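Local atomic coordinates of nitrogenase molybdenum-iron protein beta chain (Clostridium pasteurianum, PDB entry 4WES), a protein that forms, with the alpha chain, the molybdenum-iron component of nitrogenase, which reduces dinitrogen to ammonia, and shares the ligation of an [8Fe-7S] cluster with that chain. Residues I157-S162 with A250-K255; D236-L241 with C257-K262. All blocks are in the same frame, centred on the assembly; numbering follows the deposited sequence.

The two contacts lie about 10 Å apart, centre to centre, and are connected through helix 243-257. Along the chain their segments alternate: 157-162, 236-241, 250-255, then 257-262. Interaction 2 pairs strands 237-241 and 261-264 of a parallel four-stranded sheet; the helix connecting those strands supplies A250-K255 to interaction 1, where it meets the end of helix 146-161. Side chains join the two: L253 CD2 lies 3.5 Å from T238 OG1, and K251 CG is 3.2 Å from F261 CZ. One side of the helix rests on its own strands while another meets a helix that also packs on strand 133-136 of a different sheet. Both contacts are structural, one helix packing and one strand pairing, away from the annotated sites.

Interaction 1 (I157-S162 with A250-K255); sequences IVNYLS and AKTLEK
V158 and L253 mark the closest backbone approach, 6.0 Å between their CA atoms, where helical segments 157-161 and 250-255 run in nearly the same direction, with axes inclined at 26° and 9.3 Å apart at their nearest. Five residues form the interface, V158, N159 and S162 against T252 and L253, and it buries 206 Å² in all. V158 carries the largest share. In the conformer described here, one of two modelled, its CG1 stands anti to the backbone N (chi1 175°) and is directed at the backbone of the other helix, 3.6 Å from L253 CA; the same methyl lies 3.7 Å from T252 CG2. The contact is therefore methyl against main chain as much as side chain against side chain.

At the more exposed edge, N159 and T252 cross at about a right angle, and the amide oxygen OD1 of N159 comes 3.3 Å from T252 CG2, a polar atom against a methyl. The hydroxyl OG1 of T252 is hydrogen-bonded to L248 O in its own helix and weakly to Q155 NE2 of helix 146-161. One turn on from V158, S162 CB meets L253 CD1 at 3.4 Å, tighter than usual for two carbons; chi2 of L253 (53°) directs that methyl to the serine, whose OG is hydrogen-bonded to T232 OG1. K256, just beyond the second segment, ties the two elements by a polar route, its NZ bonding to the carbonyl oxygens of V158, N159 and S162.

Helix 146-161 packs on strand 133-136 through Y160 and L161, while I157 and V158 also meet F201. A250 and L253 touch strand 237-241 and A250 also reaches F261 of strand 261-264, so the contact packs a helix flanking one parallel sheet against the crossover helix of another.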
loop_
_atom_site.group_PDB
_atom_site.type_symbol
_atom_site.label_atom_id
_atom_site.label_comp_id
_atom_site.label_asym_id
_atom_site.label_seq_id
_atom_site.Cartn_x
_atom_site.Cartn_y
_atom_site.Cartn_z
ATOM N N ILE B 157 -37.764 4.488 -3.538
ATOM C CA ILE B 157 -37.876 3.235 -4.279
ATOM C C ILE B 157 -38.982 2.361 -3.699
ATOM O O ILE B 157 -39.867 1.866 -4.423
ATOM C CB ILE B 157 -36.530 2.471 -4.262
ATOM C CG1 ILE B 157 -35.452 3.208 -5.047
ATOM C CG2 ILE B 157 -36.715 1.051 -4.769
ATOM C CD1 ILE B 157 -34.041 2.690 -4.825
ATOM N N VAL B 158 -38.982 2.198 -2.374
ATOM C CA VAL B 158 -40.030 1.398 -1.721
ATOM C C VAL B 158 -41.408 2.012 -1.944
ATOM O O VAL B 158 -42.373 1.323 -2.313
ATOM C CB VAL B 158 -39.769 1.243 -0.213
ATOM C CG1 VAL B 158 -40.931 0.523 0.459
ATOM C CG2 VAL B 158 -38.482 0.477 0.074
ATOM N N ASN B 159 -41.513 3.313 -1.714
ATOM C CA ASN B 159 -42.793 4.012 -1.823
ATOM C C ASN B 159 -43.434 3.800 -3.186
ATOM O O ASN B 159 -44.632 3.532 -3.275
ATOM C CB ASN B 159 -42.630 5.514 -1.673
ATOM C CG ASN B 159 -42.445 5.986 -0.236
ATOM O OD1 ASN B 159 -42.762 5.300 0.731
ATOM N ND2 ASN B 159 -41.913 7.204 -0.106
ATOM N N TYR B 160 -42.656 3.899 -4.258
ATOM C CA TYR B 160 -43.202 3.785 -5.606
ATOM C C TYR B 160 -43.275 2.391 -6.157
ATOM O O TYR B 160 -44.193 2.118 -6.923
ATOM C CB TYR B 160 -42.354 4.619 -6.577
ATOM C CG TYR B 160 -42.674 6.106 -6.593
ATOM C CD1 TYR B 160 -42.117 6.982 -5.666
ATOM C CD2 TYR B 160 -43.547 6.640 -7.528
ATOM C CE1 TYR B 160 -42.404 8.335 -5.694
ATOM C CE2 TYR B 160 -43.835 7.987 -7.581
ATOM C CZ TYR B 160 -43.256 8.846 -6.654
ATOM O OH TYR B 160 -43.541 10.183 -6.742
ATOM N N LEU B 161 -42.320 1.519 -5.800
ATOM C CA LEU B 161 -42.184 0.254 -6.511
ATOM C C LEU B 161 -42.593 -1.013 -5.747
ATOM O O LEU B 161 -43.187 -1.917 -6.325
ATOM C CB LEU B 161 -40.759 0.110 -7.038
ATOM C CG LEU B 161 -40.313 1.220 -7.961
ATOM C CD1 LEU B 161 -38.898 0.950 -8.422
ATOM C CD2 LEU B 161 -41.241 1.452 -9.149
ATOM N N SER B 162 -42.222 -1.114 -4.472
ATOM C CA SER B 162 -42.382 -2.396 -3.788
ATOM C C SER B 162 -43.853 -2.793 -3.709
ATOM O O SER B 162 -44.685 -1.981 -3.313
ATOM C CB SER B 162 -41.847 -2.319 -2.375
ATOM O OG SER B 162 -40.464 -1.944 -2.363
ATOM N N ALA B 250 -36.062 -0.091 4.981
ATOM C CA ALA B 250 -36.534 -1.374 5.526
ATOM C C ALA B 250 -37.843 -1.216 6.293
ATOM O O ALA B 250 -38.777 -2.032 6.143
ATOM C CB ALA B 250 -35.491 -1.994 6.406
ATOM N N LYS B 251 -37.931 -0.178 7.114
ATOM C CA LYS B 251 -39.139 0.110 7.874
ATOM C C LYS B 251 -40.308 0.495 6.973
ATOM O O LYS B 251 -41.465 0.121 7.226
ATOM C CB LYS B 251 -38.846 1.224 8.891
ATOM C CG LYS B 251 -37.919 0.820 10.015
ATOM C CD LYS B 251 -37.550 1.963 10.973
ATOM C CE LYS B 251 -36.690 1.436 12.111
ATOM N NZ LYS B 251 -36.287 2.506 13.072
ATOM N N THR B 252 -40.022 1.258 5.937
ATOM C CA THR B 252 -41.059 1.679 5.000
ATOM C C THR B 252 -41.632 0.444 4.293
ATOM O O THR B 252 -42.847 0.336 4.098
ATOM C CB THR B 252 -40.506 2.710 3.991
ATOM O OG1 THR B 252 -40.016 3.851 4.701
ATOM C CG2 THR B 252 -41.571 3.187 3.009
ATOM N N LEU B 253 -40.756 -0.489 3.924
ATOM C CA LEU B 253 -41.171 -1.720 3.276
ATOM C C LEU B 253 -42.008 -2.591 4.217
ATOM O O LEU B 253 -42.977 -3.245 3.797
ATOM C CB LEU B 253 -39.939 -2.478 2.765
ATOM C CG LEU B 253 -40.225 -3.734 1.946
ATOM C CD1 LEU B 253 -41.171 -3.512 0.788
ATOM C CD2 LEU B 253 -38.906 -4.316 1.465
ATOM N N GLU B 254 -41.642 -2.617 5.509
ATOM C CA GLU B 254 -42.441 -3.345 6.476
ATOM C C GLU B 254 -43.872 -2.764 6.543
ATOM O O GLU B 254 -44.876 -3.502 6.532
ATOM C CB GLU B 254 -41.794 -3.345 7.862
ATOM C CG GLU B 254 -42.577 -4.199 8.869
ATOM C CD GLU B 254 -42.052 -4.144 10.285
ATOM O OE1 GLU B 254 -42.069 -5.208 10.945
ATOM O OE2 GLU B 254 -41.629 -3.047 10.737
ATOM N N LYS B 255 -43.969 -1.439 6.587
ATOM C CA LYS B 255 -45.259 -0.786 6.700
ATOM C C LYS B 255 -46.082 -1.007 5.434
ATOM O O LYS B 255 -47.302 -1.309 5.499
ATOM C CB LYS B 255 -45.093 0.701 6.947
ATOM C CG LYS B 255 -44.577 1.039 8.330
ATOM C CD LYS B 255 -44.264 2.520 8.426
ATOM C CE LYS B 255 -43.281 2.844 9.534
ATOM N NZ LYS B 255 -43.797 2.422 10.860
#

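Interaction 2 (D236-L241 with C257-K262); sequences DLTLSL and CKVPFK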
loop_
_atom_site.group_PDB
_atom_site.type_symbol
_atom_site.label_atom_id
_atom_site.label_comp_id
_atom_site.label_asym_id
_atom_site.label_seq_id
_atom_site.Cartn_x
_atom_site.Cartn_y
_atom_site.Cartn_z
ATOM N N ASP B 236 -39.319 -12.655 2.188
ATOM C CA ASP B 236 -39.539 -13.190 3.527
ATOM C C ASP B 236 -39.097 -12.244 4.633
ATOM O O ASP B 236 -39.625 -12.277 5.740
ATOM C CB ASP B 236 -38.772 -14.486 3.686
ATOM C CG ASP B 236 -39.350 -15.618 2.861
ATOM O OD1 ASP B 236 -40.601 -15.681 2.679
ATOM O OD2 ASP B 236 -38.533 -16.478 2.402
ATOM N N LEU B 237 -38.085 -11.421 4.345
ATOM C CA LEU B 237 -37.349 -10.672 5.355
ATOM C C LEU B 237 -36.521 -9.645 4.614
ATOM O O LEU B 237 -36.068 -9.913 3.491
ATOM C CB LEU B 237 -36.414 -11.609 6.143
ATOM C CG LEU B 237 -35.543 -11.015 7.242
ATOM C CD1 LEU B 237 -36.362 -10.455 8.381
ATOM C CD2 LEU B 237 -34.528 -12.032 7.735
ATOM N N THR B 238 -36.280 -8.497 5.262
ATOM C CA THR B 238 -35.299 -7.523 4.805
ATOM C C THR B 238 -34.190 -7.418 5.849
ATOM O O THR B 238 -34.472 -7.201 7.017
ATOM C CB THR B 238 -35.954 -6.140 4.598
ATOM O OG1 THR B 238 -37.020 -6.231 3.644
ATOM C CG2 THR B 238 -34.920 -5.112 4.161
ATOM N N LEU B 239 -32.945 -7.532 5.397
ATOM C CA LEU B 239 -31.792 -7.200 6.246
ATOM C C LEU B 239 -31.358 -5.783 5.919
ATOM O O LEU B 239 -31.038 -5.457 4.764
ATOM C CB LEU B 239 -30.643 -8.171 6.020
ATOM C CG LEU B 239 -30.934 -9.620 6.424
ATOM C CD1 LEU B 239 -29.730 -10.524 6.251
ATOM C CD2 LEU B 239 -31.462 -9.708 7.854
ATOM N N SER B 240 -31.379 -4.928 6.948
ATOM C CA SER B 240 -30.975 -3.521 6.828
ATOM C C SER B 240 -29.548 -3.409 7.343
ATOM O O SER B 240 -29.329 -3.555 8.544
ATOM C CB SER B 240 -31.930 -2.699 7.706
ATOM O OG SER B 240 -31.524 -1.356 7.679
ATOM N N LEU B 241 -28.581 -3.204 6.443
ATOM C CA LEU B 241 -27.190 -3.152 6.850
ATOM C C LEU B 241 -26.801 -1.703 7.041
ATOM O O LEU B 241 -26.697 -0.946 6.060
ATOM C CB LEU B 241 -26.285 -3.791 5.822
ATOM C CG LEU B 241 -26.600 -5.229 5.407
ATOM C CD1 LEU B 241 -25.511 -5.807 4.533
ATOM C CD2 LEU B 241 -26.872 -6.167 6.563
ATOM N N CYS B 257 -45.660 -3.323 2.856
ATOM C CA CYS B 257 -45.765 -4.675 2.275
ATOM C C CYS B 257 -45.736 -5.787 3.300
ATOM O O CYS B 257 -45.825 -6.956 2.913
ATOM C CB CYS B 257 -44.666 -4.897 1.232
ATOM S SG CYS B 257 -44.646 -3.705 -0.133
ATOM N N LYS B 258 -45.599 -5.434 4.583
ATOM C CA LYS B 258 -45.609 -6.387 5.682
ATOM C C LYS B 258 -44.410 -7.341 5.648
ATOM O O LYS B 258 -44.443 -8.429 6.188
ATOM C CB LYS B 258 -46.940 -7.153 5.770
ATOM C CG LYS B 258 -48.173 -6.283 5.728
ATOM C CD LYS B 258 -49.420 -7.170 5.665
ATOM C CE LYS B 258 -50.667 -6.363 5.319
ATOM N NZ LYS B 258 -51.929 -7.147 5.482
ATOM N N VAL B 259 -43.318 -6.897 5.034
ATOM C CA VAL B 259 -42.078 -7.659 5.075
ATOM C C VAL B 259 -41.322 -7.285 6.345
ATOM O O VAL B 259 -40.905 -6.128 6.507
ATOM C CB VAL B 259 -41.180 -7.366 3.843
ATOM C CG1 VAL B 259 -39.920 -8.201 3.908
ATOM C CG2 VAL B 259 -41.923 -7.591 2.529
ATOM N N PRO B 260 -41.100 -8.248 7.262
ATOM C CA PRO B 260 -40.354 -7.905 8.476
ATOM C C PRO B 260 -38.907 -7.563 8.178
ATOM O O PRO B 260 -38.390 -7.929 7.113
ATOM C CB PRO B 260 -40.408 -9.173 9.331
ATOM C CG PRO B 260 -40.825 -10.244 8.418
ATOM C CD PRO B 260 -41.432 -9.672 7.202
ATOM N N PHE B 261 -38.249 -6.863 9.097
ATOM C CA PHE B 261 -36.858 -6.534 8.882
ATOM C C PHE B 261 -36.044 -6.767 10.125
ATOM O O PHE B 261 -36.556 -6.794 11.238
ATOM C CB PHE B 261 -36.692 -5.098 8.355
ATOM C CG PHE B 261 -36.912 -4.028 9.383
ATOM C CD1 PHE B 261 -38.189 -3.635 9.741
ATOM C CD2 PHE B 261 -35.828 -3.414 9.999
ATOM C CE1 PHE B 261 -38.378 -2.645 10.671
ATOM C CE2 PHE B 261 -36.014 -2.431 10.942
ATOM C CZ PHE B 261 -37.288 -2.054 11.280
ATOM N N LYS B 262 -34.736 -6.878 9.906
ATOM C CA LYS B 262 -33.739 -6.935 10.971
ATOM C C LYS B 262 -32.622 -5.955 10.647
ATOM O O LYS B 262 -32.133 -5.935 9.520
ATOM C CB LYS B 262 -33.184 -8.352 11.060
ATOM C CG LYS B 262 -32.177 -8.649 12.142
ATOM C CD LYS B 262 -32.009 -10.152 12.321
ATOM C CE LYS B 262 -30.931 -10.505 13.346
ATOM N NZ LYS B 262 -31.034 -9.741 14.627
HETATM O O HOH W 1 -38.794 -4.795 5.252
#
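K262, T238 and L237 bury the most surface where the two strands of a parallel beta-alpha-beta unit meet, with helix 243-257 as the crossover. T238 sets the register: its N donates to P260 O in the carbonyl plane at 2.9 Å, and its O receives K262 N almost straight on (C=O...N 171°). K262 O then accepts S240 N at 2.9 Å, completing an alternating parallel pattern that pairs T238 with F261 and L239 with K262.

The aliphatic start of K262 lies alongside L239, pointing the same way, with CB 3.9 Å from L239 CD2. Both residues are on the sheet face covered by helix 270-284, touching A279 and L280 respectively. L237 also packs on that helix, through A283; across the strands its CD1 approaches P260 O to 3.5 Å.

T238 and F261 occupy the other face, towards helix 243-257. There T238 CB lies 4.0 Å from F261 CB, while the threonine hydroxyl is hydrogen-bonded to N173 ND2 and donates to a water 2.8 Å from OG1, which in turn donates to V259 O.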